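Long-range contacts in BSU-2delta mutant (Bacillus subtilis, PDB 6W5F), which probably hydrolyses beta-lactam antibiotics as an active-site serine enzyme of the class D type: residues N33-N38 against K57-V62; T73-F78 against W163-L168; F78-A83 against S119-S124. One frame throughout, in Å; residues are numbered along the deposited sequence. Where two conformers were deposited one is given.

Contact 1. Residues N33-N38 against K57-V62; sequences NVSKMN and KDQTFV
The ring of F61 lies against the turn 34-37, and here the contact is tight. M37 CB stands over one face, 3.8 Å from the centroid of the F61 ring and only 6° off its normal, a CH-pi contact. M37 SD is obliquely placed 4.8 Å from the same F61 centroid, adding a Met-aromatic contact. F61 has CG anti to the backbone N (chi1 168°), which carries the ring past V34 and under M37, and M37 O comes within 3.2 Å of F61 CE1. Nearer the F61 backbone, V34 packs CB on F61 CB at 3.9 Å and slides CG2 along the strand past T60. The turn is a type I beta turn closed by a bond from M37 N to V34 O. It belongs to the N-terminal loop that covers strand 59-63, an outermost strand of the six-stranded antiparallel sheet. F61 makes its backbone bonds with L52 of the next strand, and V34 and M37 also touch L52. No backbone hydrogen bond joins 33-38 to 57-62, whose own strand begins at a G1 bulge, D58 and Q59 both facing D54. Toward solvent the contact becomes wet and polar. Two waters stand between the loop and Q59: one accepts from V34 N at 2.9 Å, the other lies 2.7 Å from S35 OG, and both donate to Q59 OE1. Farther out, the extended K57 chain crosses N33, and K57 NZ bonds N33 OD1 at 2.8 Å, in the carbonyl plane on a lone pair.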
# COMPACT_ATOMS: atom_id res chain seq x y z
N ASN B 33 -13.72 15.84 11.19
CA ASN B 33 -12.57 16.71 10.98
C ASN B 33 -11.35 16.10 11.67
O ASN B 33 -11.43 15.67 12.82
CB ASN B 33 -12.84 18.10 11.54
CG ASN B 33 -13.95 18.84 10.81
OD1 ASN B 33 -14.11 18.69 9.61
ND2 ASN B 33 -14.69 19.68 11.54
N VAL B 34 -10.21 16.10 10.97
CA VAL B 34 -9.06 15.36 11.48
C VAL B 34 -8.11 16.17 12.36
O VAL B 34 -7.24 15.57 13.01
CB VAL B 34 -8.23 14.72 10.34
CG1 VAL B 34 -9.11 13.80 9.49
CG2 VAL B 34 -7.55 15.79 9.47
N SER B 35 -8.25 17.50 12.41
CA SER B 35 -7.19 18.32 13.00
C SER B 35 -7.00 18.06 14.50
O SER B 35 -5.87 18.19 15.00
CB SER B 35 -7.48 19.81 12.79
OG SER B 35 -7.31 20.16 11.43
N LYS B 36 -8.06 17.70 15.22
CA LYS B 36 -7.97 17.52 16.67
C LYS B 36 -7.85 16.06 17.08
O LYS B 36 -8.08 15.74 18.25
CB LYS B 36 -9.19 18.16 17.34
CG LYS B 36 -9.34 19.65 17.07
CD LYS B 36 -8.04 20.39 17.36
CE LYS B 36 -8.24 21.89 17.26
NZ LYS B 36 -6.97 22.64 17.54
N MET B 37 -7.48 15.18 16.16
CA MET B 37 -7.30 13.78 16.52
C MET B 37 -6.13 13.63 17.49
O MET B 37 -5.22 14.45 17.53
CB MET B 37 -7.05 12.95 15.27
CG MET B 37 -8.26 12.85 14.36
SD MET B 37 -7.96 11.90 12.86
CE MET B 37 -7.44 10.31 13.52
N ASN B 38 -6.18 12.56 18.28
CA ASN B 38 -5.04 12.19 19.12
C ASN B 38 -4.92 10.68 19.10
O ASN B 38 -5.89 9.98 19.41
CB ASN B 38 -5.19 12.70 20.55
CG ASN B 38 -4.01 12.33 21.42
OD1 ASN B 38 -3.79 11.15 21.72
ND2 ASN B 38 -3.21 13.32 21.80
N LYS B 57 -12.20 17.56 2.58
CA LYS B 57 -11.84 18.86 3.12
C LYS B 57 -10.39 19.23 2.87
O LYS B 57 -10.00 20.37 3.15
CB LYS B 57 -12.12 18.90 4.63
CG LYS B 57 -13.59 18.76 4.94
CD LYS B 57 -13.92 19.23 6.33
CE LYS B 57 -15.42 19.39 6.49
NZ LYS B 57 -15.79 20.04 7.79
N ASP B 58 -9.59 18.30 2.33
CA ASP B 58 -8.18 18.56 2.01
C ASP B 58 -7.40 19.00 3.25
O ASP B 58 -6.73 20.03 3.26
CB ASP B 58 -8.06 19.58 0.88
CG ASP B 58 -6.68 19.62 0.26
OD1 ASP B 58 -5.88 18.69 0.49
OD2 ASP B 58 -6.40 20.59 -0.46
N GLN B 59 -7.50 18.20 4.31
CA GLN B 59 -6.76 18.43 5.54
C GLN B 59 -6.08 17.14 5.94
O GLN B 59 -6.58 16.05 5.66
CB GLN B 59 -7.67 18.92 6.68
CG GLN B 59 -8.12 20.37 6.56
CD GLN B 59 -8.89 20.82 7.79
OE1 GLN B 59 -10.05 20.47 7.97
NE2 GLN B 59 -8.23 21.59 8.64
N THR B 60 -4.94 17.27 6.62
CA THR B 60 -4.13 16.11 6.99
C THR B 60 -3.76 16.19 8.46
O THR B 60 -3.29 17.24 8.93
CB THR B 60 -2.87 16.02 6.13
OG1 THR B 60 -3.23 16.10 4.75
CG2 THR B 60 -2.14 14.69 6.38
N PHE B 61 -3.99 15.09 9.17
CA PHE B 61 -3.48 14.88 10.52
C PHE B 61 -2.22 14.02 10.45
O PHE B 61 -2.19 13.02 9.73
CB PHE B 61 -4.53 14.19 11.40
CG PHE B 61 -3.98 13.68 12.71
CD1 PHE B 61 -3.77 14.55 13.77
CD2 PHE B 61 -3.68 12.34 12.87
CE1 PHE B 61 -3.26 14.08 14.97
CE2 PHE B 61 -3.17 11.86 14.08
CZ PHE B 61 -2.96 12.73 15.13
N VAL B 62 -1.19 14.43 11.19
CA VAL B 62 0.07 13.70 11.22
C VAL B 62 0.48 13.51 12.67
O VAL B 62 0.56 14.49 13.43
CB VAL B 62 1.19 14.42 10.45
CG1 VAL B 62 2.51 13.63 10.55
CG2 VAL B 62 0.80 14.61 9.00
O HOH W 1 -10.51 17.24 8.36
O HOH W 2 -9.93 19.82 10.81

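Contact 2. Residues T73-F78 against W163-L168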
# COMPACT_ATOMS: atom_id res chain seq x y z
N THR B 73 12.30 1.50 3.15
CA THR B 73 11.97 0.57 2.08
C THR B 73 10.47 0.29 2.09
O THR B 73 9.87 0.14 3.17
CB THR B 73 12.78 -0.73 2.23
OG1 THR B 73 12.42 -1.41 3.44
CG2 THR B 73 14.28 -0.41 2.25
N PRO B 74 9.82 0.22 0.92
CA PRO B 74 8.36 0.06 0.91
C PRO B 74 7.88 -1.35 1.18
O PRO B 74 6.70 -1.53 1.52
CB PRO B 74 7.98 0.51 -0.52
CG PRO B 74 9.21 0.19 -1.34
CD PRO B 74 10.38 0.49 -0.42
N GLN B 75 8.74 -2.36 1.04
CA GLN B 75 8.33 -3.76 1.21
C GLN B 75 7.15 -4.03 0.27
O GLN B 75 7.07 -3.45 -0.82
CB GLN B 75 8.03 -4.05 2.68
CG GLN B 75 9.19 -3.76 3.61
CD GLN B 75 10.48 -4.42 3.15
OE1 GLN B 75 11.39 -3.75 2.66
NE2 GLN B 75 10.56 -5.74 3.28
N SER B 76 6.22 -4.90 0.68
CA SER B 76 5.14 -5.26 -0.23
C SER B 76 4.12 -4.15 -0.44
O SER B 76 3.22 -4.34 -1.27
CB SER B 76 4.42 -6.52 0.26
OG SER B 76 5.25 -7.66 0.08
N THR B 77 4.23 -2.98 0.21
CA THR B 77 3.36 -1.90 -0.24
C THR B 77 3.68 -1.49 -1.68
O THR B 77 2.84 -0.86 -2.34
CB THR B 77 3.43 -0.65 0.66
OG1 THR B 77 4.71 -0.00 0.52
CG2 THR B 77 3.12 -0.99 2.11
N PHE B 78 4.85 -1.88 -2.19
CA PHE B 78 5.16 -1.59 -3.58
C PHE B 78 4.31 -2.42 -4.55
O PHE B 78 4.22 -2.06 -5.72
CB PHE B 78 6.65 -1.83 -3.87
CG PHE B 78 7.06 -1.38 -5.24
CD1 PHE B 78 7.20 -0.03 -5.52
CD2 PHE B 78 7.25 -2.30 -6.27
CE1 PHE B 78 7.53 0.41 -6.79
CE2 PHE B 78 7.57 -1.86 -7.55
CZ PHE B 78 7.73 -0.51 -7.81
N TRP B 163 12.36 -3.44 -4.10
CA TRP B 163 11.42 -2.97 -3.08
C TRP B 163 11.53 -3.73 -1.76
O TRP B 163 10.81 -3.41 -0.81
CB TRP B 163 9.97 -3.05 -3.61
CG TRP B 163 9.48 -4.44 -3.94
CD1 TRP B 163 8.78 -5.27 -3.11
CD2 TRP B 163 9.62 -5.13 -5.18
NE1 TRP B 163 8.48 -6.45 -3.77
CE2 TRP B 163 8.99 -6.39 -5.04
CE3 TRP B 163 10.22 -4.82 -6.41
CZ2 TRP B 163 8.94 -7.32 -6.07
CZ3 TRP B 163 10.17 -5.76 -7.44
CH2 TRP B 163 9.54 -6.99 -7.26
N LEU B 164 12.44 -4.70 -1.68
CA LEU B 164 12.55 -5.61 -0.53
C LEU B 164 13.87 -5.33 0.20
O LEU B 164 14.91 -5.89 -0.14
CB LEU B 164 12.47 -7.07 -0.99
CG LEU B 164 11.13 -7.43 -1.64
CD1 LEU B 164 11.17 -8.84 -2.24
CD2 LEU B 164 9.98 -7.28 -0.64
N GLN B 165 13.79 -4.48 1.22
CA GLN B 165 14.93 -4.08 2.04
C GLN B 165 16.17 -3.85 1.18
O GLN B 165 17.25 -4.40 1.39
CB GLN B 165 15.17 -5.08 3.18
CG GLN B 165 15.52 -6.53 2.81
CD GLN B 165 14.30 -7.43 2.55
OE1 GLN B 165 13.15 -7.08 2.83
NE2 GLN B 165 14.57 -8.63 2.03
N SER B 166 15.99 -2.98 0.18
CA SER B 166 16.99 -2.83 -0.86
C SER B 166 17.07 -1.35 -1.26
O SER B 166 16.97 -0.47 -0.38
CB SER B 166 16.63 -3.78 -2.02
OG SER B 166 17.41 -3.59 -3.19
N SER B 167 17.23 -1.04 -2.55
CA SER B 167 17.64 0.31 -2.94
C SER B 167 16.50 1.32 -2.87
O SER B 167 16.74 2.51 -2.59
CB SER B 167 18.22 0.29 -4.35
OG SER B 167 17.26 -0.26 -5.24
N LEU B 168 15.26 0.90 -3.12
CA LEU B 168 14.15 1.84 -3.21
C LEU B 168 13.67 2.24 -1.82
O LEU B 168 13.46 1.38 -0.95
CB LEU B 168 13.00 1.23 -4.01
CG LEU B 168 11.73 2.08 -4.16
CD1 LEU B 168 12.00 3.35 -4.94
CD2 LEU B 168 10.62 1.27 -4.83
O HOH W 3 6.94 -8.39 -2.05
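F78 packs against W163 and L168 within the S-x-x-K motif 76-79, the sequence that carries the nucleophilic serine in penicillin-recognising enzymes; loop 163-168 also meets the residues leading into it. CB of F78 meets W163 CB at 3.5 Å. With CG of F78 anti to its N (chi1 -172°), the ring lies beside both neighbours: F78 CD2 sits 3.5 Å above the W163 ring plane, toward the rim, and F78 CE2 is 4.1 Å from W163 CE3. Along the other ring bonds, on the same side of the ring plane, F78 CD1 touches L168 CD2 at 3.7 Å, and F78 CE1 lies hardly farther from that methyl. Planes of the F78 ring and the W163 five-membered ring differ by 21°, but the two are slid apart and overlap little. F162 and Y150 meet the F78 ring edge-to-face. P74 CG packs on W163 CB and L168 CD2. The other half of the contact is polar. Q75 OE1 takes a bond from Q165 N at 2.9 Å on an in-plane lone pair and a second from T73 OG1, while Q75 NE2 donates almost straight (167°) to Q165 OE1 at 3.0 Å and also to T217 O. This grip fixes the rotation of the Q75 amide. S76 OG, which also bonds a malonate ion, accepts from a water at 2.8 Å; that water lies in the W163 ring plane and accepts from W163 NE1 at 3.0 Å.

Contact 3. Residues F78-A83 against S119-S124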
# COMPACT_ATOMS: atom_id res chain seq x y z
N PHE B 78 4.85 -1.88 -2.19
CA PHE B 78 5.16 -1.59 -3.58
C PHE B 78 4.31 -2.42 -4.55
O PHE B 78 4.22 -2.06 -5.72
CB PHE B 78 6.65 -1.83 -3.87
CG PHE B 78 7.06 -1.38 -5.24
CD1 PHE B 78 7.20 -0.03 -5.52
CD2 PHE B 78 7.25 -2.30 -6.27
CE1 PHE B 78 7.53 0.41 -6.79
CE2 PHE B 78 7.57 -1.86 -7.55
CZ PHE B 78 7.73 -0.51 -7.81
N LYS B 79 3.74 -3.47 -4.02
CA LYS B 79 2.85 -4.24 -4.88
C LYS B 79 1.68 -3.39 -5.62
O LYS B 79 1.13 -3.65 -6.71
CB LYS B 79 2.21 -5.44 -4.19
CG LYS B 79 3.16 -6.60 -3.95
CD LYS B 79 2.45 -7.76 -3.27
CE LYS B 79 3.40 -8.89 -2.94
NZ LYS B 79 2.75 -9.90 -2.04
N VAL B 80 1.26 -2.35 -4.87
CA VAL B 80 0.26 -1.45 -5.43
C VAL B 80 0.78 -0.83 -6.72
O VAL B 80 0.08 -0.80 -7.73
CB VAL B 80 -0.13 -0.38 -4.40
CG1 VAL B 80 -1.08 0.64 -5.05
CG2 VAL B 80 -0.77 -1.02 -3.18
N VAL B 81 2.04 -0.36 -6.70
CA VAL B 81 2.63 0.30 -7.87
C VAL B 81 2.91 -0.72 -8.97
O VAL B 81 2.63 -0.48 -10.15
CB VAL B 81 3.91 1.04 -7.46
CG1 VAL B 81 4.64 1.63 -8.67
CG2 VAL B 81 3.59 2.11 -6.42
N ASN B 82 3.51 -1.84 -8.60
CA ASN B 82 3.78 -2.92 -9.54
C ASN B 82 2.51 -3.33 -10.29
O ASN B 82 2.53 -3.54 -11.51
CB ASN B 82 4.37 -4.10 -8.76
CG ASN B 82 5.44 -4.87 -9.51
OD1 ASN B 82 5.59 -4.73 -10.72
ND2 ASN B 82 6.17 -5.72 -8.78
N ALA B 83 1.40 -3.46 -9.57
CA ALA B 83 0.15 -3.87 -10.23
C ALA B 83 -0.35 -2.80 -11.19
O ALA B 83 -0.81 -3.13 -12.28
CB ALA B 83 -0.92 -4.19 -9.18
N SER B 119 -4.74 -12.44 -5.84
CA SER B 119 -4.44 -13.22 -4.64
C SER B 119 -3.08 -12.83 -4.08
O SER B 119 -2.92 -12.75 -2.86
CB SER B 119 -4.52 -14.71 -4.96
OG SER B 119 -3.35 -15.14 -5.67
N ALA B 120 -2.11 -12.55 -4.95
CA ALA B 120 -0.79 -12.17 -4.49
C ALA B 120 -0.74 -10.77 -3.90
O ALA B 120 0.25 -10.42 -3.25
CB ALA B 120 0.22 -12.31 -5.64
N MET B 121 -1.79 -9.96 -4.07
CA MET B 121 -1.88 -8.68 -3.38
C MET B 121 -2.26 -8.84 -1.92
O MET B 121 -2.05 -7.92 -1.12
CB MET B 121 -2.89 -7.77 -4.09
CG MET B 121 -3.03 -6.34 -3.54
SD MET B 121 -1.72 -5.21 -3.99
CE MET B 121 -2.07 -4.94 -5.71
N ARG B 122 -2.83 -9.98 -1.54
CA ARG B 122 -3.33 -10.18 -0.19
C ARG B 122 -2.43 -11.04 0.68
O ARG B 122 -2.76 -11.27 1.84
CB ARG B 122 -4.70 -10.82 -0.23
CG ARG B 122 -5.77 -9.95 -0.79
CD ARG B 122 -7.08 -10.53 -0.37
NE ARG B 122 -8.17 -10.11 -1.22
CZ ARG B 122 -9.19 -10.89 -1.54
NH1 ARG B 122 -9.26 -12.13 -1.07
NH2 ARG B 122 -10.15 -10.41 -2.31
N GLU B 123 -1.33 -11.55 0.14
CA GLU B 123 -0.44 -12.42 0.90
C GLU B 123 0.94 -12.36 0.27
O GLU B 123 1.15 -11.68 -0.74
CB GLU B 123 -0.96 -13.86 0.95
CG GLU B 123 -1.18 -14.47 -0.41
CD GLU B 123 -1.72 -15.87 -0.32
OE1 GLU B 123 -2.94 -16.04 -0.52
OE2 GLU B 123 -0.92 -16.79 -0.03
N SER B 124 1.89 -13.08 0.86
CA SER B 124 3.29 -12.92 0.46
C SER B 124 3.51 -13.30 -1.00
O SER B 124 3.91 -12.45 -1.80
CB SER B 124 4.20 -13.75 1.37
OG SER B 124 5.52 -13.77 0.87
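K79 sets CG beside its backbone N, opposite the carbonyl carbon (chi1 -73°), and then runs fully extended, so its NZ reaches the loop 119-124; M121 instead folds back twice (chi2 77°, chi3 72°), which lays its sulfur and methyl against the start of the helix. K79 NZ donates to A120 O at 2.8 Å, nearly along the C=O axis, and to S124 O at 2.8 Å, where it stands above the carbonyl plane and not on a lone pair. E123 O is also close to K79 NZ, at 2.7 Å, but the angle is poor for a bond. Three carbonyl oxygens thus gather round one buried nitrogen, while K79 NZ has a further bond to a malonate ion, which probably marks the pocket. K79 is the lysine of the S-x-x-K motif, and S124 opens S124-A125-I126, consistent with the S-x-V motif on the facing wall of the active site in class D enzymes; S124 OG is bonded to W111 NE1. Nearer the helix backbone the contact is apolar: M121 SD lies 3.9 Å from K79 CB, and M121 CE fits between K79 O at 3.6 Å and A83 CB at 3.7 Å. M200 of helix 191-200 touches M121 and A83, V197 of the same helix touches V80 and A83, and helix 126-136 meets A120 and M121 through Y129, leaving helix 79-88 packed between loop and helices.

How the contacts relate
Contact 1 lies at the periphery, its centre about 28 Å from that of contact 2 and 29 Å from that of contact 3, and joins the N-terminal loop to an outer sheet strand. Contacts 2 and 3 adjoin near the middle of the chain, share F78, and touch again where W163 CH2 packs 3.9 Å from N82 ND2; along the sequence contact 3 nests inside the loop closed by contact 2. Between them they involve the S-x-x-K serine, through a water, and its lysine directly. Polar links change with place: two bridging waters and a lysine-to-asparagine hydrogen bond in contact 1, a doubly held glutamine amide beside one bridging water in contact 2, and a buried lysine nitrogen among backbone carbonyls in contact 3.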